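Long-range contacts in D-galactonate dehydratase family member RspA (PDB 3T6C), which dehydrates D-gluconate to 2-dehydro-3-deoxy-D-gluconate, though only with low activity in vitro, using one magnesium ion per subunit: residues L27-V32 with F82-D87; K33-A38 with A413-F418; A62-R67 with G107-N112; R344-S349 with F371-Y376. One frame throughout, in Å; residues are numbered along the deposited sequence. Where two conformers were deposited one is given.

Contact 1: residues L27-V32 with F82-D87; sequences LFITNV and FLIGKD
K86 O is approached by I29, the first residue of strand 29-37, and by F28 just before it: I29 N gives it a hydrogen bond of 2.8 Å, and F28 CA lies 3.3 Å from it in a CA-H...O contact. The return bond runs from G85 N to I29 O (2.9 Å) and is straighter than the first, with an angle of 166° at the hydrogen. I29 thus uses both its N-H and its carbonyl to grip the type II turn L83-K86, which carries the chain out of helix 68-83. Glycine at 85 suits the positive phi (88°) of that turn. Above the backbone bonds, the side chain of I29 points at the turn and lays CD1 against L83 CB at 4.0 Å, while the V32 and L83 side chains cross at about a right angle, CG2 of V32 resting on CD1 of L83. I84, with chi1 and chi2 both near -57°, sets CD1 against N31 CA at 3.7 Å. The turn is also tied to its helix by K86, whose extended side chain runs back to bond F82 O through NZ (2.9 Å) and places that ammonium group over the centre of the F82 ring. On strand 44-51, E50 pairs with both T30 and N31 in a classic beta bulge. The contact lies at the surface edge of the N-terminal domain; inward, I29, V32 and L83 rest on helix 108-129, L83 also touches helix 91-100, and I29 and V32 pack beside strand 44-51.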
# COMPACT_ATOMS: atom_id res chain seq x y z
N LEU A 27 10.92 -3.74 -51.58
CA LEU A 27 10.24 -5.05 -51.53
C LEU A 27 8.79 -4.83 -51.17
O LEU A 27 8.44 -3.87 -50.49
CB LEU A 27 10.82 -5.95 -50.43
CG LEU A 27 12.27 -6.34 -50.59
CD1 LEU A 27 12.83 -7.01 -49.32
CD2 LEU A 27 12.42 -7.27 -51.78
N PHE A 28 7.96 -5.76 -51.60
CA PHE A 28 6.56 -5.81 -51.16
C PHE A 28 6.11 -7.26 -51.09
O PHE A 28 6.74 -8.14 -51.71
CB PHE A 28 5.61 -4.99 -52.08
CG PHE A 28 5.62 -5.39 -53.50
CD1 PHE A 28 6.49 -4.79 -54.40
CD2 PHE A 28 4.73 -6.34 -53.97
CE1 PHE A 28 6.50 -5.16 -55.74
CE2 PHE A 28 4.73 -6.69 -55.33
CZ PHE A 28 5.60 -6.12 -56.18
N ILE A 29 5.14 -7.53 -50.22
CA ILE A 29 4.65 -8.89 -49.99
C ILE A 29 3.71 -9.30 -51.13
O ILE A 29 2.82 -8.55 -51.56
CB ILE A 29 3.88 -8.91 -48.65
CG1 ILE A 29 4.88 -8.62 -47.50
CG2 ILE A 29 3.16 -10.24 -48.48
CD1 ILE A 29 4.20 -8.46 -46.13
N THR A 30 4.05 -10.44 -51.76
CA THR A 30 3.22 -10.94 -52.84
C THR A 30 2.27 -12.09 -52.54
O THR A 30 1.27 -12.28 -53.25
CB THR A 30 4.13 -11.38 -53.98
OG1 THR A 30 5.03 -12.40 -53.54
CG2 THR A 30 4.93 -10.19 -54.53
N ASN A 31 2.58 -12.85 -51.49
CA ASN A 31 1.76 -14.02 -51.14
C ASN A 31 2.01 -14.36 -49.70
O ASN A 31 3.12 -14.20 -49.26
CB ASN A 31 2.18 -15.22 -52.05
CG ASN A 31 1.16 -16.36 -52.02
OD1 ASN A 31 0.10 -16.28 -52.66
ND2 ASN A 31 1.47 -17.44 -51.30
N VAL A 32 1.01 -14.87 -49.00
CA VAL A 32 1.17 -15.35 -47.64
C VAL A 32 0.45 -16.66 -47.59
O VAL A 32 -0.74 -16.73 -47.95
CB VAL A 32 0.53 -14.39 -46.59
CG1 VAL A 32 0.60 -15.01 -45.14
CG2 VAL A 32 1.21 -13.02 -46.68
N PHE A 82 -4.64 -9.02 -45.69
CA PHE A 82 -4.24 -7.75 -45.05
C PHE A 82 -2.83 -7.34 -45.47
O PHE A 82 -2.51 -6.14 -45.52
CB PHE A 82 -4.30 -7.98 -43.54
CG PHE A 82 -3.84 -6.82 -42.68
CD1 PHE A 82 -2.59 -6.82 -42.09
CD2 PHE A 82 -4.72 -5.80 -42.38
CE1 PHE A 82 -2.16 -5.77 -41.25
CE2 PHE A 82 -4.33 -4.73 -41.54
CZ PHE A 82 -3.05 -4.71 -40.96
N LEU A 83 -1.96 -8.32 -45.70
CA LEU A 83 -0.54 -8.01 -45.98
C LEU A 83 -0.15 -7.79 -47.43
O LEU A 83 0.88 -7.14 -47.72
CB LEU A 83 0.36 -9.14 -45.46
CG LEU A 83 0.32 -9.29 -43.94
CD1 LEU A 83 0.92 -10.59 -43.52
CD2 LEU A 83 1.08 -8.10 -43.31
N ILE A 84 -0.97 -8.25 -48.36
CA ILE A 84 -0.53 -8.26 -49.73
C ILE A 84 -0.32 -6.82 -50.21
O ILE A 84 -1.17 -5.93 -49.97
CB ILE A 84 -1.55 -8.99 -50.64
CG1 ILE A 84 -1.79 -10.43 -50.17
CG2 ILE A 84 -1.01 -8.94 -52.09
CD1 ILE A 84 -0.51 -11.24 -50.06
N GLY A 85 0.84 -6.59 -50.85
CA GLY A 85 1.25 -5.31 -51.38
C GLY A 85 1.99 -4.44 -50.41
O GLY A 85 2.48 -3.38 -50.81
N LYS A 86 2.05 -4.82 -49.13
CA LYS A 86 2.79 -4.03 -48.12
C LYS A 86 4.28 -4.25 -48.09
O LYS A 86 4.75 -5.34 -48.44
CB LYS A 86 2.20 -4.30 -46.73
CG LYS A 86 0.80 -3.68 -46.63
CD LYS A 86 0.16 -3.97 -45.28
CE LYS A 86 -1.22 -3.30 -45.25
NZ LYS A 86 -1.98 -3.71 -44.02
N ASP A 87 5.03 -3.21 -47.69
CA ASP A 87 6.49 -3.31 -47.55
C ASP A 87 6.79 -4.10 -46.26
O ASP A 87 6.42 -3.66 -45.18
CB ASP A 87 7.06 -1.89 -47.45
CG ASP A 87 8.56 -1.85 -47.35
OD1 ASP A 87 9.20 -2.92 -47.17
OD2 ASP A 87 9.10 -0.71 -47.42

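Contact 2: residues K33-A38 with A413-F418; sequences KTILTA and ALAAKF
T37 swings its hydroxyl over to A415 because OG1 stands opposite the backbone N (chi1 -174°), which leaves CG2 between the N and the carbonyl carbon. From there T37 OG1 donates to A415 O at 2.8 Å, approaching the carbonyl well off its axis (C=O...donor angle 115°) and only slightly tilted from its plane. F418, with CG beside its own backbone N, keeps CB against the backbone of A38, 3.7 Å from A38 C. One main-chain hydrogen bond joins the segments, A38 N to F418 O at 2.8 Å; T37 CA also lies 3.4 Å from F418 O. Water 1 closes a third link, donating to L36 O (2.6 Å) and to A415 O (2.9 Å). The apolar share is small, I35 CG2 on A415 CB. T37 and A38 thus join the end of strand 29-37, in the N-terminal capping domain, to the type I turn A415-F418 from the C-terminal part of the chain. Further back on the strand, K33 makes a salt bridge to E412. A415 O accepts from T37 OG1, F418 N and the water together; three donors would be expected to draw negative charge from this carbonyl.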
# COMPACT_ATOMS: atom_id res chain seq x y z
N LYS A 33 1.14 -17.70 -47.14
CA LYS A 33 0.41 -18.96 -46.97
C LYS A 33 0.71 -19.72 -45.68
O LYS A 33 1.71 -19.51 -45.03
CB LYS A 33 0.64 -19.87 -48.13
CG LYS A 33 1.98 -20.47 -48.16
CD LYS A 33 1.97 -21.51 -49.26
CE LYS A 33 3.33 -21.85 -49.67
NZ LYS A 33 3.36 -22.39 -51.08
N THR A 34 -0.19 -20.62 -45.33
CA THR A 34 -0.04 -21.42 -44.12
C THR A 34 0.21 -22.87 -44.54
O THR A 34 -0.50 -23.40 -45.40
CB THR A 34 -1.31 -21.42 -43.28
OG1 THR A 34 -1.72 -20.08 -42.97
CG2 THR A 34 -1.08 -22.19 -42.00
N ILE A 35 1.19 -23.51 -43.90
CA ILE A 35 1.52 -24.89 -44.14
C ILE A 35 1.28 -25.64 -42.83
O ILE A 35 1.80 -25.24 -41.75
CB ILE A 35 2.99 -25.03 -44.55
CG1 ILE A 35 3.21 -24.37 -45.93
CG2 ILE A 35 3.38 -26.49 -44.64
CD1 ILE A 35 4.67 -23.94 -46.18
N LEU A 36 0.48 -26.70 -42.92
CA LEU A 36 0.17 -27.54 -41.76
C LEU A 36 0.92 -28.85 -41.98
O LEU A 36 0.69 -29.59 -42.96
CB LEU A 36 -1.32 -27.81 -41.63
CG LEU A 36 -2.27 -26.63 -41.42
CD1 LEU A 36 -3.72 -27.09 -41.18
CD2 LEU A 36 -1.80 -25.77 -40.33
N THR A 37 1.83 -29.17 -41.05
CA THR A 37 2.66 -30.37 -41.20
C THR A 37 3.02 -30.99 -39.84
O THR A 37 3.06 -30.28 -38.85
CB THR A 37 3.96 -30.05 -42.04
OG1 THR A 37 4.70 -31.24 -42.30
CG2 THR A 37 4.91 -29.06 -41.33
N ALA A 38 3.27 -32.30 -39.80
CA ALA A 38 3.54 -32.96 -38.53
C ALA A 38 4.71 -33.96 -38.56
O ALA A 38 4.52 -35.11 -38.21
CB ALA A 38 2.24 -33.68 -38.05
N ALA A 413 7.52 -29.84 -50.33
CA ALA A 413 7.16 -31.18 -50.84
C ALA A 413 7.22 -32.23 -49.75
O ALA A 413 6.34 -33.08 -49.67
CB ALA A 413 8.06 -31.60 -52.04
N LEU A 414 8.28 -32.21 -48.93
CA LEU A 414 8.41 -33.17 -47.85
C LEU A 414 7.42 -32.89 -46.73
O LEU A 414 6.91 -33.81 -46.09
CB LEU A 414 9.84 -33.17 -47.30
CG LEU A 414 10.88 -34.09 -47.96
CD1 LEU A 414 10.75 -34.23 -49.46
CD2 LEU A 414 12.24 -33.65 -47.55
N ALA A 415 7.13 -31.61 -46.50
CA ALA A 415 6.18 -31.26 -45.44
C ALA A 415 4.83 -31.86 -45.75
O ALA A 415 4.09 -32.26 -44.84
CB ALA A 415 6.07 -29.73 -45.31
N ALA A 416 4.47 -31.90 -47.04
CA ALA A 416 3.20 -32.48 -47.47
C ALA A 416 3.07 -33.97 -47.21
O ALA A 416 1.95 -34.52 -47.22
CB ALA A 416 2.95 -32.17 -48.95
N LYS A 417 4.19 -34.65 -47.02
CA LYS A 417 4.18 -36.07 -46.72
C LYS A 417 3.83 -36.35 -45.27
O LYS A 417 3.65 -37.51 -44.89
CB LYS A 417 5.54 -36.69 -47.03
CG LYS A 417 5.85 -36.68 -48.53
CD LYS A 417 4.96 -37.70 -49.29
CE LYS A 417 5.55 -39.12 -49.15
NZ LYS A 417 4.81 -40.18 -49.91
N PHE A 418 3.71 -35.29 -44.46
CA PHE A 418 3.34 -35.45 -43.04
C PHE A 418 2.10 -34.64 -42.72
O PHE A 418 2.18 -33.61 -42.01
CB PHE A 418 4.47 -35.02 -42.12
CG PHE A 418 5.73 -35.84 -42.31
CD1 PHE A 418 5.90 -37.02 -41.59
CD2 PHE A 418 6.74 -35.43 -43.18
CE1 PHE A 418 7.06 -37.81 -41.76
CE2 PHE A 418 7.89 -36.20 -43.34
CZ PHE A 418 8.03 -37.40 -42.64
O HOH W 1 1.31 -31.38 -44.76

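Contact 3: residues A62-R67 with G107-N112; sequences ATFTQR and GPVMNN
A62 and N112 bring their CA atoms closest across this contact, where the loop leaving strand 57-61 passes the first turn of helix 108-129. No hydrogen bond joins the segments; the main chains meet through A62 CA, 3.4 Å from N112 O, and A62 CB lies nearer still, 3.2 Å from that oxygen. Each segment touches a helix start: G107 is the N-cap of helix 108-129, and R67 that of helix 68-83. F64 has CG trans to the backbone N (chi1 175°), and its ring lies alongside P108, pointing the same way, with F64 CE2 3.5 Å from P108 CB. V109 CG2 comes to the ring edge, close to its plane, 3.8 Å from F64 CE2, while R67 CB lies over one face, toward its rim. This is the capping domain of the enolase superfamily, whose loops lie over the mouth of the barrel and supply substrate contacts; here Q66, next but one after F64, bonds the D-gluconate O6 through NE2, and its OE1 lies in plane at the edge of the F64 ring. The N112 amide carbon CG lies 3.7 Å from F64 CB. N112 ND2 bonds P108 O at 2.8 Å, almost in the amide plane, and this carbonyl also takes N112 N. N112 OD1 sits among acceptors, A62 O and T63 O each 3.4 Å away, but S323 OG holds it by a hydrogen bond. The second subunit reaches the site too: R67 NH2 bonds S101 OG of that neighbouring chain, and G102 of the same chain packs on F64.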
# COMPACT_ATOMS: atom_id res chain seq x y z
N ALA A 62 3.46 -20.34 -36.19
CA ALA A 62 2.10 -20.07 -35.71
C ALA A 62 1.56 -21.20 -34.82
O ALA A 62 0.35 -21.43 -34.81
CB ALA A 62 1.18 -19.68 -36.87
N THR A 63 2.42 -22.04 -34.26
CA THR A 63 1.89 -23.34 -33.81
C THR A 63 1.19 -23.20 -32.45
O THR A 63 1.81 -23.17 -31.38
CB THR A 63 3.08 -24.34 -33.68
OG1 THR A 63 3.64 -24.57 -34.97
CG2 THR A 63 2.63 -25.71 -33.13
N PHE A 64 -0.15 -23.26 -32.53
CA PHE A 64 -1.05 -23.56 -31.39
C PHE A 64 -1.58 -24.90 -31.86
O PHE A 64 -2.56 -25.00 -32.64
CB PHE A 64 -2.14 -22.49 -31.42
CG PHE A 64 -3.24 -22.63 -30.41
CD1 PHE A 64 -3.27 -23.65 -29.47
CD2 PHE A 64 -4.29 -21.70 -30.45
CE1 PHE A 64 -4.32 -23.76 -28.54
CE2 PHE A 64 -5.37 -21.78 -29.54
CZ PHE A 64 -5.39 -22.84 -28.58
N THR A 65 -1.00 -25.95 -31.30
CA THR A 65 -1.18 -27.30 -31.89
C THR A 65 -2.62 -27.80 -31.75
O THR A 65 -3.13 -28.53 -32.61
CB THR A 65 -0.09 -28.29 -31.33
OG1 THR A 65 -0.09 -29.50 -32.11
CG2 THR A 65 -0.38 -28.72 -29.87
N GLN A 66 -3.30 -27.36 -30.69
CA GLN A 66 -4.65 -27.85 -30.42
C GLN A 66 -5.72 -27.22 -31.27
O GLN A 66 -6.88 -27.61 -31.24
CB GLN A 66 -5.02 -27.63 -28.96
CG GLN A 66 -4.12 -28.37 -27.92
CD GLN A 66 -2.84 -27.64 -27.52
OE1 GLN A 66 -2.50 -26.56 -28.04
NE2 GLN A 66 -2.09 -28.25 -26.59
N ARG A 67 -5.37 -26.10 -31.84
CA ARG A 67 -6.22 -25.28 -32.70
C ARG A 67 -5.89 -25.03 -34.15
O ARG A 67 -6.08 -23.85 -34.60
CB ARG A 67 -6.81 -24.09 -31.94
CG ARG A 67 -7.65 -24.45 -30.66
CD ARG A 67 -9.03 -25.04 -31.12
NE ARG A 67 -9.99 -25.20 -29.99
CZ ARG A 67 -9.99 -26.26 -29.20
NH1 ARG A 67 -9.07 -27.20 -29.35
NH2 ARG A 67 -10.94 -26.39 -28.24
N GLY A 107 -5.34 -13.12 -27.59
CA GLY A 107 -5.79 -14.46 -27.31
C GLY A 107 -4.94 -15.44 -28.11
O GLY A 107 -4.17 -15.03 -29.00
N PRO A 108 -5.07 -16.74 -27.82
CA PRO A 108 -4.10 -17.67 -28.43
C PRO A 108 -4.31 -17.84 -29.96
O PRO A 108 -3.29 -18.02 -30.66
CB PRO A 108 -4.29 -18.99 -27.66
CG PRO A 108 -5.77 -18.90 -27.11
CD PRO A 108 -5.95 -17.36 -26.83
N VAL A 109 -5.55 -17.84 -30.48
CA VAL A 109 -5.67 -17.99 -31.94
C VAL A 109 -5.15 -16.69 -32.59
O VAL A 109 -4.33 -16.74 -33.54
CB VAL A 109 -7.13 -18.26 -32.30
CG1 VAL A 109 -7.25 -18.29 -33.79
CG2 VAL A 109 -7.59 -19.55 -31.71
N MET A 110 -5.62 -15.53 -32.09
CA MET A 110 -5.17 -14.27 -32.66
C MET A 110 -3.65 -14.11 -32.61
O MET A 110 -3.02 -13.70 -33.60
CB MET A 110 -5.83 -13.10 -31.94
CG MET A 110 -7.38 -13.14 -31.93
SD MET A 110 -8.15 -13.05 -33.53
CE MET A 110 -7.71 -11.37 -34.03
N ASN A 111 -3.06 -14.42 -31.46
CA ASN A 111 -1.64 -14.11 -31.29
C ASN A 111 -0.79 -15.06 -32.12
O ASN A 111 0.24 -14.65 -32.65
CB ASN A 111 -1.23 -14.23 -29.82
CG ASN A 111 -1.88 -13.17 -28.93
OD1 ASN A 111 -2.70 -12.36 -29.39
ND2 ASN A 111 -1.58 -13.22 -27.64
N ASN A 112 -1.19 -16.31 -32.23
CA ASN A 112 -0.38 -17.26 -33.00
C ASN A 112 -0.40 -16.92 -34.48
O ASN A 112 0.63 -17.02 -35.16
CB ASN A 112 -0.88 -18.69 -32.78
CG ASN A 112 -0.19 -19.34 -31.62
OD1 ASN A 112 0.88 -19.91 -31.79
ND2 ASN A 112 -0.77 -19.23 -30.41

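Contact 4: residues R344-S349 with F371-Y376; sequences RTAWHS and FGIQEY. With GCO (D-gluconic acid), chain D.
T345 O takes two successive N-H groups of the other segment, I373 N at 3.1 Å, almost head-on to the carbonyl, and G372 N at 2.8 Å in a weak, bent bond. Beyond it the segments diverge from regular pairing and water fills in. They carry two successive short strands of the modified TIM barrel of the enolase superfamily, running roughly parallel with a single backbone bridge (T345 with F371) and joined by a beta-alpha-beta crossover through helix 355-367. Water 3 links T345 OG1 and W347 N to I373 O, and water 4 joins W347 O and I373 O to E375 N. Alongside, A346 CB packs on I373 CG2, and the Q374 amide, bent back at chi2 (48°), sets NE2 at the edge of the W347 ring, 3.8 Å from W347 CD1, nearly coplanar with it. Q374 NE2 is hydrogen-bonded to D365. At the barrel mouth, with CG anti to N (chi1 -171°) and the chain straight beyond it, E375 OE1 accepts from S349 N at 2.9 Å in an almost straight bond from above the carboxylate plane; R319 makes a salt bridge with the same oxygen. H348, held through ND1 by H321, meets the ligand edge on, its NE2 donating a hydrogen bond to D-gluconate O5 at 2.8 Å. E375 OE2, already hydrogen-bonded by H150 NE2, lies just 2.5 Å from D-gluconate O1A.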
# COMPACT_ATOMS: atom_id res chain seq x y z
N ARG A 344 14.71 -13.54 -15.65
CA ARG A 344 15.35 -14.11 -16.83
C ARG A 344 14.38 -14.85 -17.76
O ARG A 344 13.24 -15.12 -17.39
CB ARG A 344 16.51 -15.05 -16.40
CG ARG A 344 17.59 -14.27 -15.62
CD ARG A 344 18.91 -15.04 -15.56
NE ARG A 344 18.80 -16.20 -14.70
CZ ARG A 344 19.81 -17.04 -14.54
NH1 ARG A 344 20.96 -16.83 -15.19
NH2 ARG A 344 19.69 -18.12 -13.75
N THR A 345 14.86 -15.21 -18.94
CA THR A 345 13.96 -15.85 -19.94
C THR A 345 14.08 -17.37 -19.92
O THR A 345 15.19 -17.93 -19.72
CB THR A 345 14.21 -15.32 -21.38
OG1 THR A 345 15.47 -15.84 -21.86
CG2 THR A 345 14.25 -13.80 -21.40
N ALA A 346 12.93 -18.07 -20.00
CA ALA A 346 12.95 -19.50 -20.28
C ALA A 346 11.78 -19.72 -21.24
O ALA A 346 10.76 -20.36 -20.86
CB ALA A 346 12.69 -20.20 -18.90
N TRP A 347 12.01 -19.53 -22.53
CA TRP A 347 10.89 -19.67 -23.47
C TRP A 347 10.42 -21.11 -23.54
O TRP A 347 11.23 -22.04 -23.54
CB TRP A 347 11.31 -19.20 -24.89
CG TRP A 347 11.93 -17.81 -24.93
CD1 TRP A 347 13.19 -17.50 -25.38
CD2 TRP A 347 11.35 -16.59 -24.52
NE1 TRP A 347 13.42 -16.15 -25.28
CE2 TRP A 347 12.31 -15.56 -24.75
CE3 TRP A 347 10.09 -16.24 -23.98
CZ2 TRP A 347 12.05 -14.22 -24.53
CZ3 TRP A 347 9.86 -14.87 -23.70
CH2 TRP A 347 10.83 -13.90 -23.99
N HIS A 348 9.10 -21.27 -23.66
CA HIS A 348 8.48 -22.63 -23.81
C HIS A 348 8.88 -23.25 -25.14
O HIS A 348 8.82 -22.59 -26.21
CB HIS A 348 6.98 -22.42 -23.68
CG HIS A 348 6.14 -23.65 -23.94
ND1 HIS A 348 5.53 -23.86 -25.16
CD2 HIS A 348 5.76 -24.68 -23.15
CE1 HIS A 348 4.83 -24.99 -25.12
NE2 HIS A 348 4.92 -25.49 -23.90
N SER A 349 9.44 -24.47 -25.07
CA SER A 349 9.87 -25.15 -26.29
C SER A 349 9.90 -26.68 -26.20
O SER A 349 10.99 -27.26 -26.18
CB SER A 349 11.27 -24.62 -26.62
OG SER A 349 11.54 -24.86 -28.00
N PHE A 371 19.18 -14.06 -20.60
CA PHE A 371 18.84 -15.46 -20.88
C PHE A 371 18.93 -16.34 -19.64
O PHE A 371 19.93 -16.24 -18.88
CB PHE A 371 19.84 -16.01 -21.91
CG PHE A 371 19.72 -17.50 -22.13
CD1 PHE A 371 18.58 -18.07 -22.69
CD2 PHE A 371 20.76 -18.32 -21.71
CE1 PHE A 371 18.52 -19.50 -22.87
CE2 PHE A 371 20.71 -19.71 -21.87
CZ PHE A 371 19.56 -20.27 -22.47
N GLY A 372 17.84 -17.06 -19.31
CA GLY A 372 17.90 -18.09 -18.27
C GLY A 372 18.23 -19.53 -18.62
O GLY A 372 19.28 -20.05 -18.28
N ILE A 373 17.36 -20.13 -19.43
CA ILE A 373 17.59 -21.52 -19.84
C ILE A 373 16.74 -21.76 -21.08
O ILE A 373 15.75 -21.04 -21.29
CB ILE A 373 17.28 -22.51 -18.67
CG1 ILE A 373 17.84 -23.90 -18.98
CG2 ILE A 373 15.76 -22.62 -18.45
CD1 ILE A 373 19.41 -23.90 -19.03
N GLN A 374 17.12 -22.77 -21.89
CA GLN A 374 16.24 -23.13 -23.03
C GLN A 374 15.78 -24.59 -22.95
O GLN A 374 16.57 -25.51 -23.12
CB GLN A 374 16.98 -22.92 -24.35
CG GLN A 374 16.08 -23.08 -25.61
CD GLN A 374 14.76 -22.31 -25.46
OE1 GLN A 374 13.70 -22.92 -25.21
NE2 GLN A 374 14.82 -20.98 -25.54
N GLU A 375 14.48 -24.78 -22.71
CA GLU A 375 13.85 -26.08 -22.82
C GLU A 375 14.13 -26.69 -24.17
O GLU A 375 14.09 -25.96 -25.18
CB GLU A 375 12.35 -25.87 -22.70
CG GLU A 375 11.57 -27.18 -22.58
CD GLU A 375 10.11 -26.94 -22.29
OE1 GLU A 375 9.60 -25.84 -22.50
OE2 GLU A 375 9.43 -27.89 -21.83
N TYR A 376 14.37 -28.00 -24.21
CA TYR A 376 14.64 -28.63 -25.48
C TYR A 376 14.04 -30.03 -25.51
O TYR A 376 14.21 -30.80 -24.56
CB TYR A 376 16.14 -28.73 -25.64
CG TYR A 376 16.54 -29.45 -26.90
CD1 TYR A 376 16.40 -28.82 -28.11
CD2 TYR A 376 17.07 -30.73 -26.85
CE1 TYR A 376 16.77 -29.45 -29.27
CE2 TYR A 376 17.45 -31.39 -28.02
CZ TYR A 376 17.28 -30.72 -29.19
OH TYR A 376 17.64 -31.34 -30.37
C1 GCO D . 6.20 -27.68 -20.92
C2 GCO D . 4.73 -27.64 -21.08
C3 GCO D . 4.17 -28.58 -22.12
C4 GCO D . 2.72 -28.27 -22.41
C5 GCO D . 2.42 -28.48 -23.87
C6 GCO D . 0.99 -28.17 -24.26
O1A GCO D . 6.97 -28.07 -21.85
O1B GCO D . 6.70 -27.18 -19.86
O2 GCO D . 4.13 -27.63 -19.81
O3 GCO D . 4.34 -29.86 -21.62
O4 GCO D . 1.92 -29.12 -21.61
O5 GCO D . 3.28 -27.69 -24.61
O6 GCO D . 0.71 -28.33 -25.64
O HOH W 2 21.83 -14.97 -17.26
O HOH W 3 14.89 -18.50 -22.75
O HOH W 4 13.14 -22.46 -21.63
O HOH W 5 14.17 -25.89 -27.96

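From the N terminus, the strand of residues 29-37 opens contacts 1 and 2 in turn, its first half meeting the turn after helix 68-83 and its second half helix 412-415 and the turn that follows. Contact 1 closes a loop of about 50 residues and crosses contact 3, which opens inside that loop and closes beyond it at helix 108-129. Contacts 1 and 3 both lie in the N-terminal domain. Contact 4 then joins neighbouring strands of the barrel, in series after contacts 1 and 3. Contact 2 spans the longest loop: it crosses contact 1, encloses contacts 3 and 4, and ties the first strand to residues 413-418. Contacts 3 and 4 each bring residues to the D-gluconate.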